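Local structure of putative lipoprotein (Bacteroides thetaiotaomicron, 4Q1Z) at residues A[146-151]-A[178-183]; A[106-111]-A[266-271]. The protein is of unknown function; it is a two-domain putative lipoprotein of the DUF4876 family, rich in beta strands. One frame throughout, in Å; residues are numbered along the deposited sequence.

Contact 1: A[146-151]-A[178-183]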
# COMPACT_ATOMS: atom_id res chain seq x y z
N GLY A 146 9.94 3.90 10.87
CA GLY A 146 10.19 5.26 10.39
C GLY A 146 9.55 5.70 9.09
O GLY A 146 9.89 6.79 8.60
N ILE A 147 8.67 4.85 8.50
CA ILE A 147 7.92 5.20 7.29
C ILE A 147 6.88 6.23 7.75
O ILE A 147 6.38 6.13 8.87
CB ILE A 147 7.32 3.96 6.57
CG1 ILE A 147 8.42 3.22 5.78
CG2 ILE A 147 6.16 4.35 5.64
CD1 ILE A 147 8.02 1.92 5.24
N TYR A 148 6.63 7.24 6.91
CA TYR A 148 5.72 8.33 7.21
C TYR A 148 4.34 8.11 6.64
O TYR A 148 4.19 7.43 5.63
CB TYR A 148 6.27 9.63 6.65
CG TYR A 148 7.54 10.09 7.31
CD1 TYR A 148 8.78 9.67 6.84
CD2 TYR A 148 7.51 10.94 8.41
CE1 TYR A 148 9.96 10.08 7.46
CE2 TYR A 148 8.67 11.35 9.04
CZ TYR A 148 9.90 10.93 8.56
OH TYR A 148 11.07 11.32 9.18
N PHE A 149 3.35 8.73 7.29
CA PHE A 149 1.94 8.78 6.94
C PHE A 149 1.51 10.22 7.00
O PHE A 149 1.73 10.85 8.03
CB PHE A 149 1.08 7.93 7.91
CG PHE A 149 -0.39 7.94 7.60
CD1 PHE A 149 -1.18 9.07 7.87
CD2 PHE A 149 -1.01 6.82 7.05
CE1 PHE A 149 -2.53 9.11 7.51
CE2 PHE A 149 -2.38 6.84 6.74
CZ PHE A 149 -3.13 7.99 6.97
N ALA A 150 0.84 10.71 5.95
CA ALA A 150 0.31 12.06 5.91
C ALA A 150 -1.04 12.13 5.16
O ALA A 150 -1.33 11.32 4.27
CB ALA A 150 1.31 13.00 5.24
N ASN A 151 -1.85 13.14 5.54
CA ASN A 151 -3.05 13.55 4.82
C ASN A 151 -2.69 14.88 4.17
O ASN A 151 -1.89 15.65 4.73
CB ASN A 151 -4.32 13.62 5.71
CG ASN A 151 -4.37 14.76 6.68
OD1 ASN A 151 -3.67 14.77 7.67
ND2 ASN A 151 -5.22 15.74 6.42
N VAL A 178 1.52 15.07 9.53
CA VAL A 178 2.50 14.00 9.23
C VAL A 178 2.78 13.20 10.52
O VAL A 178 2.96 13.77 11.59
CB VAL A 178 3.85 14.54 8.61
CG1 VAL A 178 4.70 13.40 8.06
CG2 VAL A 178 3.62 15.62 7.55
N TRP A 179 2.74 11.88 10.39
CA TRP A 179 3.05 10.89 11.42
C TRP A 179 4.13 9.97 10.87
O TRP A 179 4.36 9.95 9.65
CB TRP A 179 1.81 10.04 11.81
CG TRP A 179 0.63 10.80 12.30
CD1 TRP A 179 -0.36 11.37 11.54
CD2 TRP A 179 0.24 10.99 13.67
NE1 TRP A 179 -1.30 11.96 12.35
CE2 TRP A 179 -0.98 11.70 13.67
CE3 TRP A 179 0.80 10.62 14.90
CZ2 TRP A 179 -1.67 12.01 14.86
CZ3 TRP A 179 0.16 11.00 16.08
CH2 TRP A 179 -1.06 11.67 16.05
N LYS A 180 4.77 9.20 11.75
CA LYS A 180 5.72 8.18 11.33
C LYS A 180 5.58 6.96 12.22
O LYS A 180 5.07 7.04 13.34
CB LYS A 180 7.19 8.67 11.25
CG LYS A 180 7.94 8.86 12.56
CD LYS A 180 9.37 9.24 12.23
CE LYS A 180 10.11 9.74 13.44
NZ LYS A 180 11.54 10.01 13.12
N PHE A 181 6.01 5.82 11.71
CA PHE A 181 6.01 4.62 12.51
C PHE A 181 7.18 4.72 13.47
O PHE A 181 8.26 5.17 13.05
CB PHE A 181 6.13 3.37 11.60
CG PHE A 181 4.88 2.98 10.86
CD1 PHE A 181 3.95 2.11 11.43
CD2 PHE A 181 4.64 3.44 9.56
CE1 PHE A 181 2.80 1.72 10.74
CE2 PHE A 181 3.50 3.02 8.85
CZ PHE A 181 2.58 2.19 9.46
N PRO A 182 7.04 4.28 14.75
CA PRO A 182 8.22 4.21 15.63
C PRO A 182 9.16 3.05 15.19
O PRO A 182 8.93 2.42 14.16
CB PRO A 182 7.60 3.96 17.01
CG PRO A 182 6.32 3.27 16.74
CD PRO A 182 5.83 3.72 15.40
N GLY A 183 10.21 2.78 15.97
CA GLY A 183 11.14 1.70 15.66
C GLY A 183 12.52 2.16 15.23
O GLY A 183 12.66 3.17 14.53
O HOH W 1 11.55 8.15 10.18
O HOH W 2 11.00 13.08 11.55

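Contact 2: A[106-111]-A[266-271]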
# COMPACT_ATOMS: atom_id res chain seq x y z
N SER A 106 3.39 -2.85 -7.03
CA SER A 106 3.69 -1.76 -6.10
C SER A 106 3.96 -2.39 -4.71
O SER A 106 3.11 -3.09 -4.18
CB SER A 106 2.58 -0.73 -6.06
OG SER A 106 3.09 0.44 -5.45
N PRO A 107 5.20 -2.26 -4.20
CA PRO A 107 5.58 -2.97 -2.97
C PRO A 107 4.72 -2.75 -1.68
O PRO A 107 4.40 -3.75 -1.01
CB PRO A 107 7.00 -2.48 -2.73
CG PRO A 107 7.16 -1.24 -3.59
CD PRO A 107 6.36 -1.54 -4.77
N LEU A 108 4.43 -1.49 -1.28
CA LEU A 108 3.71 -1.25 -0.04
C LEU A 108 2.57 -0.31 -0.31
O LEU A 108 2.78 0.88 -0.55
CB LEU A 108 4.66 -0.71 1.03
CG LEU A 108 4.08 -0.51 2.43
CD1 LEU A 108 3.73 -1.83 3.07
CD2 LEU A 108 4.99 0.38 3.26
N ILE A 109 1.35 -0.86 -0.31
CA ILE A 109 0.16 -0.09 -0.72
C ILE A 109 -0.95 -0.04 0.33
O ILE A 109 -0.98 -0.85 1.27
CB ILE A 109 -0.39 -0.61 -2.10
CG1 ILE A 109 -0.56 -2.15 -2.19
CG2 ILE A 109 0.47 -0.11 -3.25
CD1 ILE A 109 -1.89 -2.78 -1.64
N PHE A 110 -1.88 0.92 0.14
CA PHE A 110 -3.13 1.11 0.89
C PHE A 110 -4.09 0.05 0.39
O PHE A 110 -4.51 0.11 -0.76
CB PHE A 110 -3.70 2.53 0.66
CG PHE A 110 -3.11 3.64 1.51
CD1 PHE A 110 -3.40 3.73 2.87
CD2 PHE A 110 -2.32 4.63 0.93
CE1 PHE A 110 -2.86 4.76 3.65
CE2 PHE A 110 -1.78 5.66 1.71
CZ PHE A 110 -2.05 5.72 3.06
N LYS A 111 -4.38 -0.96 1.21
CA LYS A 111 -5.25 -2.07 0.80
C LYS A 111 -6.77 -1.74 0.98
O LYS A 111 -7.61 -2.08 0.12
CB LYS A 111 -4.86 -3.33 1.62
CG LYS A 111 -5.53 -4.61 1.18
CD LYS A 111 -5.03 -5.77 2.03
CE LYS A 111 -6.05 -6.86 2.17
NZ LYS A 111 -7.28 -6.39 2.85
N TYR A 266 -4.55 10.71 1.10
CA TYR A 266 -3.63 9.94 1.97
C TYR A 266 -2.36 9.56 1.26
O TYR A 266 -2.41 9.13 0.11
CB TYR A 266 -4.35 8.63 2.44
CG TYR A 266 -5.80 8.85 2.82
CD1 TYR A 266 -6.14 9.58 3.97
CD2 TYR A 266 -6.83 8.38 2.02
CE1 TYR A 266 -7.47 9.83 4.30
CE2 TYR A 266 -8.18 8.59 2.37
CZ TYR A 266 -8.49 9.34 3.50
OH TYR A 266 -9.79 9.60 3.85
N VAL A 267 -1.22 9.67 1.95
CA VAL A 267 0.08 9.25 1.42
C VAL A 267 0.88 8.51 2.48
O VAL A 267 0.84 8.87 3.66
CB VAL A 267 0.97 10.38 0.79
CG1 VAL A 267 0.37 10.95 -0.50
CG2 VAL A 267 1.29 11.49 1.78
N ILE A 268 1.67 7.52 2.04
CA ILE A 268 2.69 6.85 2.84
C ILE A 268 3.98 7.06 2.08
O ILE A 268 4.00 6.94 0.85
CB ILE A 268 2.43 5.39 3.26
CG1 ILE A 268 2.03 4.47 2.06
CG2 ILE A 268 1.45 5.35 4.47
CD1 ILE A 268 2.22 3.01 2.28
N PHE A 269 5.05 7.48 2.79
CA PHE A 269 6.31 7.79 2.13
C PHE A 269 7.53 7.45 2.99
O PHE A 269 7.48 7.49 4.24
CB PHE A 269 6.35 9.25 1.67
CG PHE A 269 6.25 10.32 2.75
CD1 PHE A 269 5.01 10.74 3.24
CD2 PHE A 269 7.41 10.98 3.21
CE1 PHE A 269 4.93 11.76 4.18
CE2 PHE A 269 7.32 11.99 4.15
CZ PHE A 269 6.07 12.40 4.61
N ARG A 270 8.62 7.10 2.29
CA ARG A 270 9.89 6.71 2.90
C ARG A 270 10.98 7.72 2.56
O ARG A 270 11.14 8.11 1.41
CB ARG A 270 10.29 5.29 2.42
CG ARG A 270 11.29 4.58 3.33
CD ARG A 270 11.86 3.33 2.69
NE ARG A 270 12.55 2.48 3.66
CZ ARG A 270 13.85 2.58 3.97
NH1 ARG A 270 14.61 3.50 3.39
NH2 ARG A 270 14.39 1.76 4.86
N VAL A 271 11.73 8.14 3.57
CA VAL A 271 12.84 9.08 3.40
C VAL A 271 14.09 8.19 3.33
O VAL A 271 14.31 7.40 4.25
CB VAL A 271 12.93 10.20 4.48
CG1 VAL A 271 14.17 11.06 4.30
CG2 VAL A 271 11.68 11.07 4.46

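Contact 1: A[146-151]-A[178-183]
Tyr148, Phe149 and Ala150 pair with Lys180, Trp179 and Val178 as antiparallel neighbours, the short strand axes 4.4 Å apart at closest and their N-to-C directions at 159°. Phe149 and Trp179 form the hydrogen-bonded pair: Phe149 N and Trp179 N each donate to the other's carbonyl O, both at 2.8 Å. Two residues along, beyond the non-hydrogen-bonded pair Tyr148/Lys180, Phe181 N donates to Ile147 O at 2.9 Å, just outside both strands; Gly146 N adds a weak bond to Phe181 O. Tyr148, Ala150, Val178 and Lys180 share one face of the sheet. Tyr148 and Lys180 lie side by side, pointing the same way: Tyr148 CD2 is 3.6 Å from Lys180 CB, and Lys180 CD lies against Tyr148 CE2. Val178 CG1, anti to its backbone N (chi1 -168°), meets the same Tyr148 CD2 at 3.8 Å. The tyrosine hydroxyl and the ammonium group are joined through a water that lies in the ring plane, 3.0 Å from Tyr148 OH but only weakly bound to Lys180 NZ. Phe149 and Trp179 point to the opposite face, where both rings meet Phe225. Strands 148-152 and 177-180 are adjacent strands inside the large mixed sheet, flanked by strand 265-269 beside the former and strand 238-245 beside the latter.

Contact 2: A[106-111]-A[266-271]
Phe110 and Leu108 reach across to Tyr266 and Ile268 through apolar side chains, with no hydrogen bond between the two segments. The short strand axes stay 8.3 Å apart at their closest and run at 155°, too widely separated for backbone pairing, although both strands belong to the same large sheet.

The contacts of the Phe110 ring are made by its far end, CZ and CE2. Phe110 CZ lies 3.8 Å from Tyr266 CB and equally close to Ile268 CG2, so the ring tip is lodged between two residues that alternate along strand 266-269. The neighbouring Phe110 CE2 meets the backbone between them, 4.0 Å from Val267 C, which sits at the ring edge near its plane. With CG beside the backbone N (chi1 -83°), the ring extends toward strand 266-269. The tyrosine takes part through CB: its ring leads away and its OH is bonded to Gly264 N.

The aliphatic contacts belong to Ile268. Its CD1 touches Leu108 CD2 at 3.9 Å, the two side chains crossing at about a right angle, and also comes to 3.6 Å from Leu108 O. Past Phe110 the isoleucine slides in the opposite direction, with Ile268 CG1 4.0 Å from Phe110 CE2.

All five touching residues are buried. Ile134 of strand 131-136 packs on Leu108, Phe110 and Ile268, and Phe149 meets Phe110 from strand 148-152. Side chains from non-adjacent strands thus converge between their backbones, as in the hydrophobic interior of a strongly curved, sandwich- or barrel-like beta domain.

The centres of contacts 1 and 2 lie 11 Å apart in one mixed sheet, and strands 148-152 and 265-269 are neighbours within it. They are joined directly: Tyr148 N to Phe269 O at 2.8 Å and Ala150 O to Val267 N at 2.9 Å, both probable hydrogen bonds. Along the chain, 146-151 and 178-183 are nested inside the long connection that runs from 106-111 to 266-271. Contact 1 is thus a ladder within the sheet, while contact 2 joins strands distant in sheet order by side-chain packing, without backbone hydrogen bonds. Together they bring widely separated sequence into one beta domain, the strand of 106-111 following directly on the N-terminal seven-stranded sheet.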